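The same site in two structures of beta-d-glucoside glucohydrolase from Hypocrea jecorina, which probably catalyses the hydrolysis of terminal, non-reducing beta-D-glucosyl residues with release of beta-D-glucose: PDB 3ZYZ (chain A, 2.10 Å), residues 123-128 and 439-444, and PDB 3ZZ1 (chain B, 2.10 Å), residues 123-128 and 439-444. Both blocks share one frame: the second was fitted to the first on N, CA, C and O of the twelve residues, RMSD 0.11 Å. Numbering follows each deposited sequence.

Structure 1 (3ZYZ); sequences GGRNWE and SGEGYI. With BGC (beta-D-glucopyranose), chain C.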
loop_
_atom_site.group_PDB
_atom_site.type_symbol
_atom_site.label_atom_id
_atom_site.label_comp_id
_atom_site.label_asym_id
_atom_site.label_seq_id
_atom_site.Cartn_x
_atom_site.Cartn_y
_atom_site.Cartn_z
ATOM N N GLY A 123 -12.221 -0.876 -5.729
ATOM C CA GLY A 123 -10.965 -1.301 -6.355
ATOM C C GLY A 123 -10.400 -2.538 -5.691
ATOM O O GLY A 123 -10.184 -2.564 -4.475
ATOM N N GLY A 124 -10.185 -3.574 -6.492
ATOM C CA GLY A 124 -9.924 -4.901 -5.958
ATOM C C GLY A 124 -8.559 -5.116 -5.337
ATOM O O GLY A 124 -8.396 -6.042 -4.541
ATOM N N ARG A 125 -7.583 -4.268 -5.689
ATOM C CA ARG A 125 -6.198 -4.426 -5.202
ATOM C C ARG A 125 -5.721 -3.247 -4.365
ATOM O O ARG A 125 -4.547 -3.193 -4.017
ATOM C CB ARG A 125 -5.199 -4.598 -6.352
ATOM C CG ARG A 125 -5.476 -5.734 -7.316
ATOM C CD ARG A 125 -4.317 -5.858 -8.307
ATOM N NE ARG A 125 -3.109 -6.397 -7.696
ATOM C CZ ARG A 125 -2.000 -6.709 -8.364
ATOM N NH1 ARG A 125 -1.944 -6.551 -9.671
ATOM N NH2 ARG A 125 -0.951 -7.196 -7.723
ATOM N N ASN A 126 -6.614 -2.304 -4.061
ATOM C CA ASN A 126 -6.252 -1.138 -3.243
ATOM C C ASN A 126 -5.599 -1.527 -1.918
ATOM O O ASN A 126 -4.739 -0.802 -1.414
ATOM C CB ASN A 126 -7.470 -0.254 -2.958
ATOM C CG ASN A 126 -8.032 0.400 -4.210
ATOM O OD1 ASN A 126 -7.440 0.317 -5.292
ATOM N ND2 ASN A 126 -9.176 1.060 -4.067
ATOM N N TRP A 127 -6.019 -2.670 -1.374
ATOM C CA TRP A 127 -5.513 -3.181 -0.098
ATOM C C TRP A 127 -4.015 -3.507 -0.115
ATOM O O TRP A 127 -3.383 -3.536 0.936
ATOM C CB TRP A 127 -6.319 -4.419 0.325
ATOM C CG TRP A 127 -6.222 -5.532 -0.671
ATOM C CD1 TRP A 127 -7.028 -5.726 -1.767
ATOM C CD2 TRP A 127 -5.257 -6.587 -0.689
ATOM N NE1 TRP A 127 -6.622 -6.845 -2.460
ATOM C CE2 TRP A 127 -5.536 -7.390 -1.821
ATOM C CE3 TRP A 127 -4.183 -6.942 0.143
ATOM C CZ2 TRP A 127 -4.777 -8.511 -2.145
ATOM C CZ3 TRP A 127 -3.432 -8.061 -0.177
ATOM C CH2 TRP A 127 -3.738 -8.841 -1.308
ATOM N N GLU A 128 -3.454 -3.764 -1.299
ATOM C CA GLU A 128 -2.010 -4.047 -1.437
ATOM C C GLU A 128 -1.168 -2.782 -1.240
ATOM O O GLU A 128 0.014 -2.868 -0.882
ATOM C CB GLU A 128 -1.694 -4.644 -2.801
ATOM C CG GLU A 128 -2.217 -6.026 -3.016
ATOM C CD GLU A 128 -1.493 -6.752 -4.132
ATOM O OE1 GLU A 128 -0.315 -7.148 -3.954
ATOM O OE2 GLU A 128 -2.113 -6.964 -5.191
ATOM N N SER A 439 -11.626 -8.846 -1.730
ATOM C CA SER A 439 -11.436 -8.470 -3.137
ATOM C C SER A 439 -10.039 -8.875 -3.583
ATOM O O SER A 439 -9.239 -9.379 -2.775
ATOM C CB SER A 439 -11.676 -6.969 -3.357
ATOM O OG SER A 439 -10.573 -6.193 -2.942
ATOM N N GLY A 440 -9.730 -8.673 -4.857
ATOM C CA GLY A 440 -8.381 -8.989 -5.295
ATOM C C GLY A 440 -8.113 -8.765 -6.755
ATOM O O GLY A 440 -8.861 -8.068 -7.441
ATOM N N GLU A 441 -7.039 -9.384 -7.220
ATOM C CA GLU A 441 -6.588 -9.212 -8.589
ATOM C C GLU A 441 -7.560 -9.838 -9.569
ATOM O O GLU A 441 -8.063 -10.951 -9.344
ATOM C CB GLU A 441 -5.194 -9.815 -8.762
ATOM C CG GLU A 441 -4.428 -9.222 -9.927
ATOM C CD GLU A 441 -3.062 -9.836 -10.082
ATOM O OE1 GLU A 441 -2.480 -10.238 -9.048
ATOM O OE2 GLU A 441 -2.573 -9.901 -11.233
ATOM N N GLY A 442 -7.810 -9.123 -10.659
ATOM C CA GLY A 442 -8.905 -9.438 -11.559
ATOM C C GLY A 442 -8.748 -10.625 -12.496
ATOM O O GLY A 442 -9.166 -10.543 -13.644
ATOM N N TYR A 443 -8.151 -11.718 -12.024
ATOM C CA TYR A 443 -8.192 -12.998 -12.761
ATOM C C TYR A 443 -8.906 -14.085 -11.957
ATOM O O TYR A 443 -9.003 -15.244 -12.399
ATOM C CB TYR A 443 -6.788 -13.474 -13.187
ATOM C CG TYR A 443 -5.867 -13.798 -12.029
ATOM C CD1 TYR A 443 -5.102 -12.796 -11.421
ATOM C CD2 TYR A 443 -5.755 -15.102 -11.536
ATOM C CE1 TYR A 443 -4.254 -13.083 -10.351
ATOM C CE2 TYR A 443 -4.903 -15.399 -10.462
ATOM C CZ TYR A 443 -4.165 -14.377 -9.869
ATOM O OH TYR A 443 -3.315 -14.645 -8.807
ATOM N N ILE A 444 -9.383 -13.728 -10.768
ATOM C CA ILE A 444 -10.175 -14.657 -9.963
ATOM C C ILE A 444 -11.510 -14.018 -9.608
ATOM O O ILE A 444 -11.549 -12.886 -9.104
ATOM C CB ILE A 444 -9.478 -15.098 -8.644
ATOM C CG1 ILE A 444 -8.004 -15.430 -8.860
ATOM C CG2 ILE A 444 -10.210 -16.305 -8.041
ATOM C CD1 ILE A 444 -7.271 -15.944 -7.595
HETATM C C2 BGC C . 0.448 -8.615 -11.209
HETATM C C3 BGC C . 1.725 -8.091 -10.594
HETATM C C4 BGC C . 2.590 -9.282 -10.216
HETATM C C5 BGC C . 2.844 -10.185 -11.437
HETATM C C6 BGC C . 3.706 -11.401 -11.105
HETATM C C1 BGC C . 0.727 -9.604 -12.359
HETATM O O1 BGC C . -0.483 -10.180 -12.796
HETATM O O2 BGC C . -0.284 -7.492 -11.647
HETATM O O3 BGC C . 1.375 -7.327 -9.457
HETATM O O4 BGC C . 3.791 -8.833 -9.629
HETATM O O5 BGC C . 1.604 -10.648 -11.952
HETATM O O6 BGC C . 2.947 -12.307 -10.330
HETATM O O HOH W 1 -11.902 -3.588 -2.375
#
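Arg-125 and Glu-441 stack side by side where a loop of the family 3 N-terminal domain meets the loop after strand 430-437 of the C-terminal domain, with beta-D-glucopyranose bound at the junction. In Glu-441, CG stands anti to the backbone N (chi1 -157°): CB passes Arg-125 CD at 4.1 Å, CG and CD of Glu-441 lie near Arg-125 NH1, and OE1 sits over the guanidinium, 3.6 Å from Arg-125 CZ. Its salt bridge to Arg-125 NH2 is long and rests on charge alone; Ser-384 binds OE1. OE2 accepts from BGC O1 (2.6 Å) and also pairs with Arg-169. Arg-125 NH1 donates to BGC O2 (2.7 Å), NH2 to BGC O3 (2.9 Å), while NE and NH2 grip Glu-128 OE2 side-on. Two residues before Glu-441, Ser-439 OG donates to Gly-124 O (2.7 Å) from above the carbonyl plane, and water 1 links Ser-439 OG with Gly-123 O.

Structure 2 (3ZZ1); sequences GGRNWE and SGEGYI.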
loop_
_atom_site.group_PDB
_atom_site.type_symbol
_atom_site.label_atom_id
_atom_site.label_comp_id
_atom_site.label_asym_id
_atom_site.label_seq_id
_atom_site.Cartn_x
_atom_site.Cartn_y
_atom_site.Cartn_z
ATOM N N GLY B 123 -12.226 -0.900 -5.795
ATOM C CA GLY B 123 -10.967 -1.363 -6.385
ATOM C C GLY B 123 -10.429 -2.615 -5.721
ATOM O O GLY B 123 -10.179 -2.628 -4.509
ATOM N N GLY B 124 -10.255 -3.665 -6.525
ATOM C CA GLY B 124 -9.874 -4.992 -6.032
ATOM C C GLY B 124 -8.536 -5.116 -5.320
ATOM O O GLY B 124 -8.375 -5.980 -4.455
ATOM N N ARG B 125 -7.580 -4.259 -5.675
ATOM C CA ARG B 125 -6.200 -4.395 -5.184
ATOM C C ARG B 125 -5.704 -3.226 -4.336
ATOM O O ARG B 125 -4.519 -3.168 -3.993
ATOM C CB ARG B 125 -5.242 -4.600 -6.356
ATOM C CG ARG B 125 -5.474 -5.877 -7.141
ATOM C CD ARG B 125 -4.429 -6.018 -8.236
ATOM N NE ARG B 125 -3.119 -6.387 -7.706
ATOM C CZ ARG B 125 -2.067 -6.697 -8.455
ATOM N NH1 ARG B 125 -2.155 -6.683 -9.781
ATOM N NH2 ARG B 125 -0.925 -7.024 -7.877
ATOM N N ASN B 126 -6.601 -2.301 -4.002
ATOM C CA ASN B 126 -6.258 -1.144 -3.174
ATOM C C ASN B 126 -5.579 -1.520 -1.855
ATOM O O ASN B 126 -4.691 -0.808 -1.386
ATOM C CB ASN B 126 -7.497 -0.290 -2.894
ATOM C CG ASN B 126 -8.073 0.349 -4.151
ATOM O OD1 ASN B 126 -7.521 0.226 -5.246
ATOM N ND2 ASN B 126 -9.185 1.052 -3.987
ATOM N N TRP B 127 -6.002 -2.647 -1.280
ATOM C CA TRP B 127 -5.463 -3.171 -0.020
ATOM C C TRP B 127 -3.963 -3.484 -0.061
ATOM O O TRP B 127 -3.315 -3.539 0.987
ATOM C CB TRP B 127 -6.246 -4.423 0.412
ATOM C CG TRP B 127 -6.184 -5.539 -0.592
ATOM C CD1 TRP B 127 -7.022 -5.726 -1.657
ATOM C CD2 TRP B 127 -5.233 -6.609 -0.638
ATOM N NE1 TRP B 127 -6.651 -6.846 -2.360
ATOM C CE2 TRP B 127 -5.557 -7.407 -1.756
ATOM C CE3 TRP B 127 -4.139 -6.975 0.160
ATOM C CZ2 TRP B 127 -4.824 -8.545 -2.101
ATOM C CZ3 TRP B 127 -3.415 -8.108 -0.181
ATOM C CH2 TRP B 127 -3.760 -8.881 -1.300
ATOM N N GLU B 128 -3.418 -3.708 -1.258
ATOM C CA GLU B 128 -1.984 -3.986 -1.412
ATOM C C GLU B 128 -1.137 -2.732 -1.228
ATOM O O GLU B 128 0.040 -2.818 -0.866
ATOM C CB GLU B 128 -1.680 -4.605 -2.771
ATOM C CG GLU B 128 -2.291 -5.964 -2.986
ATOM C CD GLU B 128 -1.612 -6.724 -4.099
ATOM O OE1 GLU B 128 -0.425 -7.092 -3.928
ATOM O OE2 GLU B 128 -2.266 -6.962 -5.137
ATOM N N SER B 439 -11.703 -8.752 -1.722
ATOM C CA SER B 439 -11.475 -8.394 -3.131
ATOM C C SER B 439 -10.061 -8.813 -3.538
ATOM O O SER B 439 -9.255 -9.209 -2.688
ATOM C CB SER B 439 -11.695 -6.893 -3.382
ATOM O OG SER B 439 -10.617 -6.112 -2.895
ATOM N N GLY B 440 -9.754 -8.736 -4.829
ATOM C CA GLY B 440 -8.406 -9.068 -5.284
ATOM C C GLY B 440 -8.125 -8.796 -6.744
ATOM O O GLY B 440 -8.835 -8.032 -7.396
ATOM N N GLU B 441 -7.079 -9.439 -7.251
ATOM C CA GLU B 441 -6.633 -9.260 -8.629
ATOM C C GLU B 441 -7.627 -9.864 -9.622
ATOM O O GLU B 441 -8.251 -10.894 -9.350
ATOM C CB GLU B 441 -5.246 -9.870 -8.811
ATOM C CG GLU B 441 -4.517 -9.392 -10.060
ATOM C CD GLU B 441 -3.061 -9.793 -10.076
ATOM O OE1 GLU B 441 -2.535 -10.181 -9.009
ATOM O OE2 GLU B 441 -2.442 -9.709 -11.155
ATOM N N GLY B 442 -7.748 -9.225 -10.780
ATOM C CA GLY B 442 -8.865 -9.463 -11.684
ATOM C C GLY B 442 -8.840 -10.710 -12.546
ATOM O O GLY B 442 -9.513 -10.748 -13.578
ATOM N N TYR B 443 -8.073 -11.720 -12.145
ATOM C CA TYR B 443 -8.104 -13.017 -12.827
ATOM C C TYR B 443 -8.822 -14.085 -11.999
ATOM O O TYR B 443 -8.867 -15.254 -12.391
ATOM C CB TYR B 443 -6.695 -13.487 -13.231
ATOM C CG TYR B 443 -5.771 -13.823 -12.076
ATOM C CD1 TYR B 443 -5.709 -15.118 -11.558
ATOM C CD2 TYR B 443 -4.938 -12.856 -11.521
ATOM C CE1 TYR B 443 -4.858 -15.431 -10.507
ATOM C CE2 TYR B 443 -4.085 -13.160 -10.472
ATOM C CZ TYR B 443 -4.052 -14.448 -9.966
ATOM O OH TYR B 443 -3.205 -14.753 -8.921
ATOM N N ILE B 444 -9.367 -13.682 -10.850
ATOM C CA ILE B 444 -10.172 -14.583 -10.028
ATOM C C ILE B 444 -11.497 -13.933 -9.649
ATOM O O ILE B 444 -11.521 -12.840 -9.080
ATOM C CB ILE B 444 -9.459 -15.041 -8.720
ATOM C CG1 ILE B 444 -8.031 -15.522 -8.992
ATOM C CG2 ILE B 444 -10.280 -16.144 -8.029
ATOM C CD1 ILE B 444 -7.250 -15.922 -7.747
HETATM O O HOH W 2 -11.895 -3.651 -2.648
HETATM O O HOH W 3 0.017 -7.432 -11.286
#
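Glu-441 and Arg-125 stack side by side. With CG anti to the backbone N (chi1 -163°), the chain runs past the arginine: Glu-441 CB is 4.0 Å from Arg-125 CD, CG and CD of Glu-441 lie near Arg-125 NH1, and OE1 sits over the guanidinium, 3.6 Å from Arg-125 CZ. Ser-384 binds OE1. OE2 forms a salt bridge with Arg-125 NH1 at 3.3 Å, resting on charge alone, pairs with Arg-169 and takes a weak bond from water 3. That water accepts from Arg-125 NH1 at 2.7 Å, near the guanidinium plane, while NE and NH2 grip Glu-128 OE2 side-on. Two residues before Glu-441, Ser-439 OG donates to Gly-124 O (2.7 Å) from above the carbonyl plane, and water 2 links Ser-439 OG with Gly-123 O. The salt-bridge network of Arg-125, Glu-128 and Glu-441 is consistent with a glucosidase active site.

Structure 1 against structure 2
These bonds are found in both: Arg-125(A) NE and NH2 hold Glu-128(A) OE2 as Arg-125(B) holds Glu-128(B), Ser-439(A) OG donates to Gly-124(A) O and Ser-439(B) OG to Gly-124(B) O, and a salt bridge joins Arg-125(A) with Glu-441(A) and Arg-125(B) with Glu-441(B). What differs is the sugar. In chain A, beta-D-glucopyranose receives bonds from Arg-125(A), NH1 to O2 and NH2 to O3, and gives one from O1 to Glu-441(A) OE2; no ligand is modelled at that place in chain B. The packing does not answer: the CA atoms and the side chains of Arg-125(A), Trp-127(A), Ser-439(A) and Glu-441(A) coincide with their counterparts within the error, and waters 1 and 2 share a place. The pair therefore probably meets the sugar without rearranging. The bonds to O3 and from O1 have no counterpart modelled in chain B, whereas water 3 stands at the place of O2, so Arg-125(B) NH1 meets a water oxygen in place of a sugar hydroxyl.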